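Local coordinates for beta-N-acetylhexosaminidase (PDB 6JEB), which hydrolyses terminal non-reducing N-acetylhexosamine residues from beta-linked glycans, including N-glycans and chitobiose, as a zinc-containing glycoside hydrolase of family 20, at residues K167-K171 and E242-F247; Q357-Q361 and E457-G461; T370-Y376 and R417-E423. The contacts are given in a common frame with arbitrary orientation. Where two conformers were deposited one is given. Residue numbers count along the deposited sequence, not the author numbering.

Interaction 1 (K167-K171 and E242-F247)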
loop_
_atom_site.group_PDB
_atom_site.type_symbol
_atom_site.label_atom_id
_atom_site.label_comp_id
_atom_site.label_asym_id
_atom_site.label_seq_id
_atom_site.Cartn_x
_atom_site.Cartn_y
_atom_site.Cartn_z
ATOM N N LYS A 167 -20.259 3.651 4.306
ATOM C CA LYS A 167 -19.579 3.670 5.597
ATOM C C LYS A 167 -19.574 2.283 6.228
ATOM O O LYS A 167 -18.565 1.854 6.798
ATOM C CB LYS A 167 -20.239 4.696 6.525
ATOM C CG LYS A 167 -19.594 4.810 7.904
ATOM C CD LYS A 167 -20.201 5.974 8.679
ATOM C CE LYS A 167 -19.143 6.772 9.399
ATOM N NZ LYS A 167 -19.700 7.981 10.085
ATOM N N GLN A 168 -20.689 1.558 6.109
ATOM C CA GLN A 168 -20.765 0.208 6.657
ATOM C C GLN A 168 -19.777 -0.735 5.970
ATOM O O GLN A 168 -19.151 -1.576 6.631
ATOM C CB GLN A 168 -22.200 -0.298 6.527
ATOM C CG GLN A 168 -22.501 -1.560 7.294
ATOM C CD GLN A 168 -23.993 -1.857 7.331
ATOM O OE1 GLN A 168 -24.724 -1.326 8.172
ATOM N NE2 GLN A 168 -24.456 -2.697 6.410
ATOM N N GLU A 169 -19.609 -0.607 4.650
ATOM C CA GLU A 169 -18.612 -1.422 3.958
ATOM C C GLU A 169 -17.200 -1.113 4.441
ATOM O O GLU A 169 -16.375 -2.021 4.584
ATOM C CB GLU A 169 -18.697 -1.217 2.446
ATOM C CG GLU A 169 -19.836 -1.950 1.774
ATOM C CD GLU A 169 -19.921 -1.605 0.295
ATOM O OE1 GLU A 169 -19.586 -0.449 -0.062
ATOM O OE2 GLU A 169 -20.313 -2.488 -0.510
ATOM N N LEU A 170 -16.882 0.168 4.647
ATOM C CA LEU A 170 -15.532 0.499 5.095
ATOM C C LEU A 170 -15.285 0.009 6.519
ATOM O O LEU A 170 -14.184 -0.467 6.831
ATOM C CB LEU A 170 -15.272 1.995 4.942
ATOM C CG LEU A 170 -15.251 2.465 3.485
ATOM C CD1 LEU A 170 -15.161 3.978 3.404
ATOM C CD2 LEU A 170 -14.104 1.824 2.706
ATOM N N LYS A 171 -16.302 0.086 7.389
ATOM C CA LYS A 171 -16.145 -0.458 8.735
ATOM C C LYS A 171 -16.017 -1.977 8.703
ATOM O O LYS A 171 -15.264 -2.557 9.500
ATOM C CB LYS A 171 -17.286 -0.001 9.649
ATOM C CG LYS A 171 -17.248 1.501 9.940
ATOM C CD LYS A 171 -18.280 1.932 10.970
ATOM C CE LYS A 171 -18.059 3.389 11.368
ATOM N NZ LYS A 171 -18.921 3.851 12.504
ATOM N N GLU A 242 -15.020 11.797 9.337
ATOM C CA GLU A 242 -15.454 10.479 8.883
ATOM C C GLU A 242 -14.331 9.466 9.017
ATOM O O GLU A 242 -14.558 8.327 9.443
ATOM C CB GLU A 242 -15.921 10.526 7.427
ATOM C CG GLU A 242 -17.184 11.302 7.237
ATOM C CD GLU A 242 -18.285 10.816 8.156
ATOM O OE1 GLU A 242 -18.668 9.629 8.042
ATOM O OE2 GLU A 242 -18.753 11.617 8.989
ATOM N N LEU A 243 -13.109 9.860 8.653
ATOM C CA LEU A 243 -11.987 8.936 8.767
ATOM C C LEU A 243 -11.735 8.556 10.219
ATOM O O LEU A 243 -11.372 7.413 10.509
ATOM C CB LEU A 243 -10.738 9.544 8.135
ATOM C CG LEU A 243 -10.830 9.869 6.638
ATOM C CD1 LEU A 243 -9.489 10.396 6.127
ATOM C CD2 LEU A 243 -11.295 8.657 5.830
ATOM N N LYS A 244 -11.922 9.504 11.145
ATOM C CA LYS A 244 -11.777 9.198 12.569
ATOM C C LYS A 244 -12.780 8.133 13.003
ATOM O O LYS A 244 -12.443 7.218 13.771
ATOM C CB LYS A 244 -11.954 10.480 13.392
ATOM C CG LYS A 244 -11.892 10.280 14.896
ATOM C CD LYS A 244 -10.500 9.929 15.356
ATOM C CE LYS A 244 -10.442 9.807 16.880
ATOM N NZ LYS A 244 -9.062 9.555 17.388
ATOM N N ASP A 245 -14.017 8.234 12.514
ATOM C CA ASP A 245 -15.027 7.254 12.883
ATOM C C ASP A 245 -14.739 5.889 12.266
ATOM O O ASP A 245 -14.943 4.860 12.921
ATOM C CB ASP A 245 -16.409 7.758 12.474
ATOM C CG ASP A 245 -17.520 6.908 13.030
ATOM O OD1 ASP A 245 -17.514 6.650 14.249
ATOM O OD2 ASP A 245 -18.403 6.506 12.254
ATOM N N ILE A 246 -14.260 5.856 11.025
ATOM C CA ILE A 246 -14.162 4.608 10.267
ATOM C C ILE A 246 -12.850 3.891 10.515
ATOM O O ILE A 246 -12.825 2.664 10.658
ATOM C CB ILE A 246 -14.359 4.882 8.763
ATOM C CG1 ILE A 246 -15.758 5.431 8.492
ATOM C CG2 ILE A 246 -14.095 3.606 7.947
ATOM C CD1 ILE A 246 -15.888 6.032 7.096
ATOM N N PHE A 247 -11.742 4.631 10.500
ATOM C CA PHE A 247 -10.418 4.026 10.397
ATOM C C PHE A 247 -9.662 4.209 11.700
ATOM O O PHE A 247 -9.061 5.269 11.926
ATOM C CB PHE A 247 -9.643 4.652 9.232
ATOM C CG PHE A 247 -10.258 4.376 7.889
ATOM C CD1 PHE A 247 -10.135 3.124 7.295
ATOM C CD2 PHE A 247 -10.976 5.362 7.222
ATOM C CE1 PHE A 247 -10.707 2.859 6.050
ATOM C CE2 PHE A 247 -11.548 5.114 5.973
ATOM C CZ PHE A 247 -11.415 3.855 5.387
#
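Two outer helices of the family 20 TIM barrel, 167-178 and 230-246, meet here through a salt-bridge network laid over an apolar seam. The short segments run at 47° with their axes 10.6 Å apart, and the lysines reach across on long side chains. Lys167 is the branching donor: its NZ sits 2.8 Å from OE1 of Glu242 and 2.9 Å from OD2 of Asp245, the second hydrogen bond being weak. Lys171, one helical turn on, brings its NZ to 2.7 Å from the same Asp245 OD2, so that a single carboxylate oxygen takes both lysines. In the conformer of Asp245 given here, both ammonium groups have acidic partners. Some backbone donors are met within the helices: Lys171 N bonds to Lys167 O at 2.9 Å, and Phe247 N to Leu243 O at 2.8 Å, although Phe247 itself has already left helical geometry.

Beneath the charges, Ile246 packs against helix 167-178, its CG2 lying 3.6 Å from Leu170 CB. Phe247 also rests on Val184 and Pro186 of strand 183-187, tying the seam to the barrel wall. From the other helix it is met obliquely by Leu170, whose CD1 comes within 4.2 Å of Phe247 CZ.

Interaction 2 (Q357-Q361 and E457-G461)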
loop_
_atom_site.group_PDB
_atom_site.type_symbol
_atom_site.label_atom_id
_atom_site.label_comp_id
_atom_site.label_asym_id
_atom_site.label_seq_id
_atom_site.Cartn_x
_atom_site.Cartn_y
_atom_site.Cartn_z
ATOM N N GLN A 357 5.155 -7.032 -15.717
ATOM C CA GLN A 357 6.141 -7.900 -15.081
ATOM C C GLN A 357 6.942 -8.742 -16.065
ATOM O O GLN A 357 7.981 -9.289 -15.681
ATOM C CB GLN A 357 5.492 -8.804 -14.032
ATOM C CG GLN A 357 4.563 -9.882 -14.580
ATOM C CD GLN A 357 3.528 -10.268 -13.547
ATOM O OE1 GLN A 357 3.836 -10.964 -12.583
ATOM N NE2 GLN A 357 2.302 -9.778 -13.717
ATOM N N ILE A 358 6.487 -8.865 -17.310
ATOM C CA ILE A 358 7.225 -9.565 -18.353
ATOM C C ILE A 358 7.299 -8.647 -19.561
ATOM O O ILE A 358 6.281 -8.078 -19.974
ATOM C CB ILE A 358 6.565 -10.911 -18.716
ATOM C CG1 ILE A 358 6.675 -11.876 -17.530
ATOM C CG2 ILE A 358 7.202 -11.509 -19.971
ATOM C CD1 ILE A 358 5.859 -13.133 -17.691
ATOM N N GLN A 359 8.500 -8.487 -20.110
ATOM C CA GLN A 359 8.695 -7.606 -21.254
ATOM C C GLN A 359 7.771 -8.011 -22.397
ATOM O O GLN A 359 7.672 -9.190 -22.752
ATOM C CB GLN A 359 10.156 -7.667 -21.707
ATOM C CG GLN A 359 10.495 -6.706 -22.840
ATOM C CD GLN A 359 10.389 -5.249 -22.424
ATOM O OE1 GLN A 359 10.859 -4.861 -21.353
ATOM N NE2 GLN A 359 9.767 -4.437 -23.270
ATOM N N GLY A 360 7.084 -7.026 -22.967
ATOM C CA GLY A 360 6.116 -7.258 -24.014
ATOM C C GLY A 360 4.679 -7.200 -23.545
ATOM O O GLY A 360 3.771 -7.088 -24.378
ATOM N N GLN A 361 4.447 -7.275 -22.237
ATOM C CA GLN A 361 3.108 -7.065 -21.719
ATOM C C GLN A 361 2.778 -5.576 -21.749
ATOM O O GLN A 361 3.667 -4.722 -21.838
ATOM C CB GLN A 361 3.000 -7.643 -20.307
ATOM C CG GLN A 361 3.196 -9.159 -20.290
ATOM C CD GLN A 361 2.947 -9.773 -18.930
ATOM O OE1 GLN A 361 3.294 -9.197 -17.893
ATOM N NE2 GLN A 361 2.332 -10.946 -18.925
ATOM N N GLU A 457 0.827 -18.438 -12.011
ATOM C CA GLU A 457 1.725 -18.637 -13.142
ATOM C C GLU A 457 1.715 -17.409 -14.042
ATOM O O GLU A 457 0.660 -16.834 -14.323
ATOM C CB GLU A 457 1.304 -19.862 -13.953
ATOM C CG GLU A 457 2.203 -20.102 -15.160
ATOM C CD GLU A 457 1.859 -21.369 -15.923
ATOM O OE1 GLU A 457 0.683 -21.549 -16.299
ATOM O OE2 GLU A 457 2.773 -22.188 -16.148
ATOM N N ARG A 458 2.903 -17.003 -14.492
ATOM C CA ARG A 458 3.054 -15.805 -15.313
ATOM C C ARG A 458 3.806 -16.142 -16.590
ATOM O O ARG A 458 4.934 -16.645 -16.542
ATOM C CB ARG A 458 3.788 -14.705 -14.543
ATOM C CG ARG A 458 3.060 -14.271 -13.291
ATOM C CD ARG A 458 1.722 -13.631 -13.626
ATOM N NE ARG A 458 0.956 -13.276 -12.431
ATOM C CZ ARG A 458 -0.144 -13.899 -12.006
ATOM N NH1 ARG A 458 -0.650 -14.940 -12.666
ATOM N NH2 ARG A 458 -0.757 -13.469 -10.913
ATOM N N THR A 459 3.171 -15.872 -17.729
ATOM C CA THR A 459 3.803 -15.903 -19.034
ATOM C C THR A 459 3.428 -14.603 -19.726
ATOM O O THR A 459 2.496 -13.909 -19.308
ATOM C CB THR A 459 3.286 -17.080 -19.868
ATOM O OG1 THR A 459 1.895 -16.876 -20.147
ATOM C CG2 THR A 459 3.459 -18.396 -19.109
ATOM N N GLN A 460 4.162 -14.262 -20.785
ATOM C CA GLN A 460 3.864 -13.016 -21.481
ATOM C C GLN A 460 2.409 -12.971 -21.936
ATOM O O GLN A 460 1.738 -11.940 -21.800
ATOM C CB GLN A 460 4.812 -12.831 -22.664
ATOM C CG GLN A 460 4.639 -11.493 -23.378
ATOM C CD GLN A 460 5.506 -11.378 -24.604
ATOM O OE1 GLN A 460 6.605 -11.925 -24.654
ATOM N NE2 GLN A 460 5.016 -10.660 -25.605
ATOM N N GLY A 461 1.893 -14.090 -22.441
ATOM C CA GLY A 461 0.569 -14.116 -23.026
ATOM C C GLY A 461 -0.591 -14.424 -22.105
ATOM O O GLY A 461 -1.738 -14.350 -22.557
#
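A type II beta turn, Ile358 to Gln361, meets a loop of the C-terminal tail, and the two share one direct hydrogen bond: Gln361 NE2 to Gln460 O, 3.1 Å and nearly straight at 168°. Within the turn, Gln361 N reaches Ile358 O at 3.0 Å, while Gln361 OE1 accepts from Ile358 N at 3.3 Å, so this side chain both braces its own turn and holds the tail.

Van der Waals contact supplies the rest. Ile358 points into the tail, its CD1 3.5 Å from Thr459 C and its CG2 3.8 Å from Gln460 CB, and Gln357 OE1 lies 3.5 Å from Arg458 CG. Gly360 is the third residue of the turn; at its phi of 103° a CB would jam against the carbonyl O of Gln359, and it would also collide with Gln460 NE2.

Polar ties to neighbours converge on Tyr412, whose O bonds to Gln357 NE2, whose hydroxyl bonds to Gln361 NE2, and whose ring makes a cation-pi contact with Arg458. The contact thus joins the loop between strand 342-345 and helix 372-376 to the tail following helix 434-452, with helix 407-414 contributing Tyr412 to both sides.

Interaction 3 (T370-Y376 and R417-E423)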
loop_
_atom_site.group_PDB
_atom_site.type_symbol
_atom_site.label_atom_id
_atom_site.label_comp_id
_atom_site.label_asym_id
_atom_site.label_seq_id
_atom_site.Cartn_x
_atom_site.Cartn_y
_atom_site.Cartn_z
ATOM N N THR A 370 9.124 -4.251 -14.722
ATOM C CA THR A 370 9.693 -4.644 -13.435
ATOM C C THR A 370 9.452 -6.140 -13.279
ATOM O O THR A 370 8.344 -6.565 -12.935
ATOM C CB THR A 370 9.071 -3.864 -12.283
ATOM O OG1 THR A 370 9.255 -2.456 -12.501
ATOM C CG2 THR A 370 9.726 -4.280 -10.956
ATOM N N THR A 371 10.482 -6.940 -13.545
ATOM C CA THR A 371 10.328 -8.380 -13.439
ATOM C C THR A 371 10.311 -8.799 -11.973
ATOM O O THR A 371 10.673 -8.036 -11.067
ATOM C CB THR A 371 11.483 -9.101 -14.132
ATOM O OG1 THR A 371 12.709 -8.783 -13.460
ATOM C CG2 THR A 371 11.570 -8.710 -15.609
ATOM N N LEU A 372 9.876 -10.040 -11.749
ATOM C CA LEU A 372 9.925 -10.617 -10.411
ATOM C C LEU A 372 11.346 -10.606 -9.862
ATOM O O LEU A 372 11.564 -10.289 -8.686
ATOM C CB LEU A 372 9.379 -12.043 -10.454
ATOM C CG LEU A 372 9.399 -12.793 -9.130
ATOM C CD1 LEU A 372 8.485 -12.091 -8.117
ATOM C CD2 LEU A 372 8.976 -14.224 -9.373
ATOM N N GLN A 373 12.331 -10.926 -10.706
ATOM C CA GLN A 373 13.720 -10.928 -10.254
ATOM C C GLN A 373 14.184 -9.527 -9.870
ATOM O O GLN A 373 14.889 -9.355 -8.868
ATOM C CB GLN A 373 14.624 -11.523 -11.333
ATOM C CG GLN A 373 16.044 -11.748 -10.861
ATOM C CD GLN A 373 16.851 -12.610 -11.817
ATOM O OE1 GLN A 373 16.332 -13.102 -12.820
ATOM N NE2 GLN A 373 18.122 -12.805 -11.502
ATOM N N LYS A 374 13.801 -8.515 -10.653
ATOM C CA LYS A 374 14.144 -7.138 -10.310
ATOM C C LYS A 374 13.522 -6.751 -8.978
ATOM O O LYS A 374 14.181 -6.170 -8.106
ATOM C CB LYS A 374 13.650 -6.198 -11.413
ATOM C CG LYS A 374 13.731 -4.718 -11.050
ATOM C CD LYS A 374 15.171 -4.288 -10.834
ATOM C CE LYS A 374 15.268 -2.787 -10.660
ATOM N NZ LYS A 374 16.682 -2.314 -10.658
ATOM N N CYS A 375 12.237 -7.067 -8.815
ATOM C CA CYS A 375 11.550 -6.783 -7.567
ATOM C C CYS A 375 12.292 -7.393 -6.379
ATOM O O CYS A 375 12.512 -6.722 -5.360
ATOM C CB CYS A 375 10.130 -7.328 -7.679
ATOM S SG CYS A 375 9.059 -6.882 -6.353
ATOM N N TYR A 376 12.683 -8.668 -6.493
ATOM C CA TYR A 376 13.373 -9.346 -5.403
ATOM C C TYR A 376 14.728 -8.716 -5.086
ATOM O O TYR A 376 15.240 -8.893 -3.971
ATOM C CB TYR A 376 13.508 -10.856 -5.681
ATOM C CG TYR A 376 13.897 -11.566 -4.412
ATOM C CD1 TYR A 376 12.934 -11.891 -3.468
ATOM C CD2 TYR A 376 15.230 -11.829 -4.112
ATOM C CE1 TYR A 376 13.275 -12.470 -2.269
ATOM C CE2 TYR A 376 15.584 -12.415 -2.916
ATOM C CZ TYR A 376 14.601 -12.737 -1.996
ATOM O OH TYR A 376 14.949 -13.312 -0.796
ATOM N N ARG A 417 4.791 -10.619 -7.674
ATOM C CA ARG A 417 5.734 -9.622 -7.169
ATOM C C ARG A 417 5.453 -9.234 -5.722
ATOM O O ARG A 417 6.393 -8.972 -4.966
ATOM C CB ARG A 417 5.825 -8.410 -8.094
ATOM C CG ARG A 417 6.602 -8.731 -9.374
ATOM C CD ARG A 417 6.548 -7.590 -10.380
ATOM N NE ARG A 417 5.172 -7.306 -10.777
ATOM C CZ ARG A 417 4.822 -6.345 -11.626
ATOM N NH1 ARG A 417 5.750 -5.590 -12.205
ATOM N NH2 ARG A 417 3.539 -6.153 -11.911
ATOM N N ALA A 418 4.182 -9.233 -5.301
ATOM C CA ALA A 418 3.884 -8.942 -3.900
ATOM C C ALA A 418 4.551 -9.940 -2.957
ATOM O O ALA A 418 4.873 -9.585 -1.821
ATOM C CB ALA A 418 2.370 -8.906 -3.656
ATOM N N CYS A 419 4.761 -11.185 -3.405
ATOM C CA CYS A 419 5.490 -12.163 -2.594
ATOM C C CYS A 419 6.927 -11.717 -2.366
ATOM O O CYS A 419 7.476 -11.891 -1.269
ATOM C CB CYS A 419 5.491 -13.531 -3.283
ATOM S SG CYS A 419 3.856 -14.141 -3.747
ATOM N N ALA A 420 7.555 -11.155 -3.402
ATOM C CA ALA A 420 8.921 -10.657 -3.271
ATOM C C ALA A 420 8.967 -9.433 -2.369
ATOM O O ALA A 420 9.865 -9.310 -1.526
ATOM C CB ALA A 420 9.501 -10.341 -4.653
ATOM N N ILE A 421 8.002 -8.523 -2.527
ATOM C CA ILE A 421 7.905 -7.375 -1.628
ATOM C C ILE A 421 7.740 -7.839 -0.186
ATOM O O ILE A 421 8.349 -7.275 0.734
ATOM C CB ILE A 421 6.754 -6.446 -2.064
ATOM C CG1 ILE A 421 7.014 -5.871 -3.468
ATOM C CG2 ILE A 421 6.538 -5.325 -1.042
ATOM C CD1 ILE A 421 8.202 -4.932 -3.540
ATOM N N ALA A 422 6.897 -8.855 0.039
ATOM C CA ALA A 422 6.689 -9.371 1.392
ATOM C C ALA A 422 8.001 -9.839 2.005
ATOM O O ALA A 422 8.285 -9.565 3.181
ATOM C CB ALA A 422 5.671 -10.516 1.372
ATOM N N GLU A 423 8.817 -10.542 1.219
ATOM C CA GLU A 423 10.095 -11.028 1.722
ATOM C C GLU A 423 11.087 -9.882 1.924
ATOM O O GLU A 423 11.866 -9.891 2.882
ATOM C CB GLU A 423 10.641 -12.127 0.799
ATOM C CG GLU A 423 11.957 -12.732 1.274
ATOM C CD GLU A 423 12.113 -14.211 0.931
ATOM O OE1 GLU A 423 11.174 -14.994 1.195
ATOM O OE2 GLU A 423 13.180 -14.596 0.400
#
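This is a buried helix-helix contact on the outside of the TIM barrel, where the short helix 372-376 lies almost parallel to helix 417-426. Their segment axes run at 14° to each other and approach to 8.7 Å, a close spacing consistent with the small Ala420 and Cys375 at the interface. Ala420 is the central one: its CB lies 4.0 Å from Leu372 CD1, 3.9 Å from Cys375 SG and 3.9 Å from Tyr376 CD1, at the edge of the tyrosine ring. In the conformer given, Cys375 also sets its SG 3.5 Å from Ile421 CD1, and Ile421 in turn touches Val395 and Ala397 of strand 392-399, so helix 417-426 is seated on the barrel wall. Phe437 of helix 434-452 covers Ala420 and stacks on the ring of Tyr376.

Polar bonds secure both ends. Thr371 is the N-cap of the short helix, its OG1 accepting from Lys374 N at 3.0 Å. Just before it, Thr370 O receives a hydrogen bond from Arg417 NH1 at 2.9 Å, while Arg417 NH2 bonds to the carbonyls of Arg413 and Phe355; the guanidinium thereby ties the loop leading into helix 372-376 to the residues preceding helix 417-426. At the far end Glu423, salt-bridged through OE1 to Lys440, accepts a very short hydrogen bond through its other oxygen, with Tyr376 OH only 2.5 Å from Glu423 OE2.

Interactions 2 and 3 form one continuous patch, their centres 14 Å apart: Gln357 CB lies 3.5 Å from Arg417 CZ, and Gln357 O is 3.6 Å from Thr371 CG2. In sequence, both segments of interaction 3 fall between the two of interaction 2. The patch lies close to one substrate-binding residue, Leu353, whose side chain is about 4 Å from that of Arg417 and about 7 Å from that of Gln357, while the Thr370 side chain is about 13 Å from bound acetamide. Interaction 1, across the chain's centre and away from the annotated sites, is separate, with its centre 38 Å from that of interaction 2 and 32 Å from that of interaction 3.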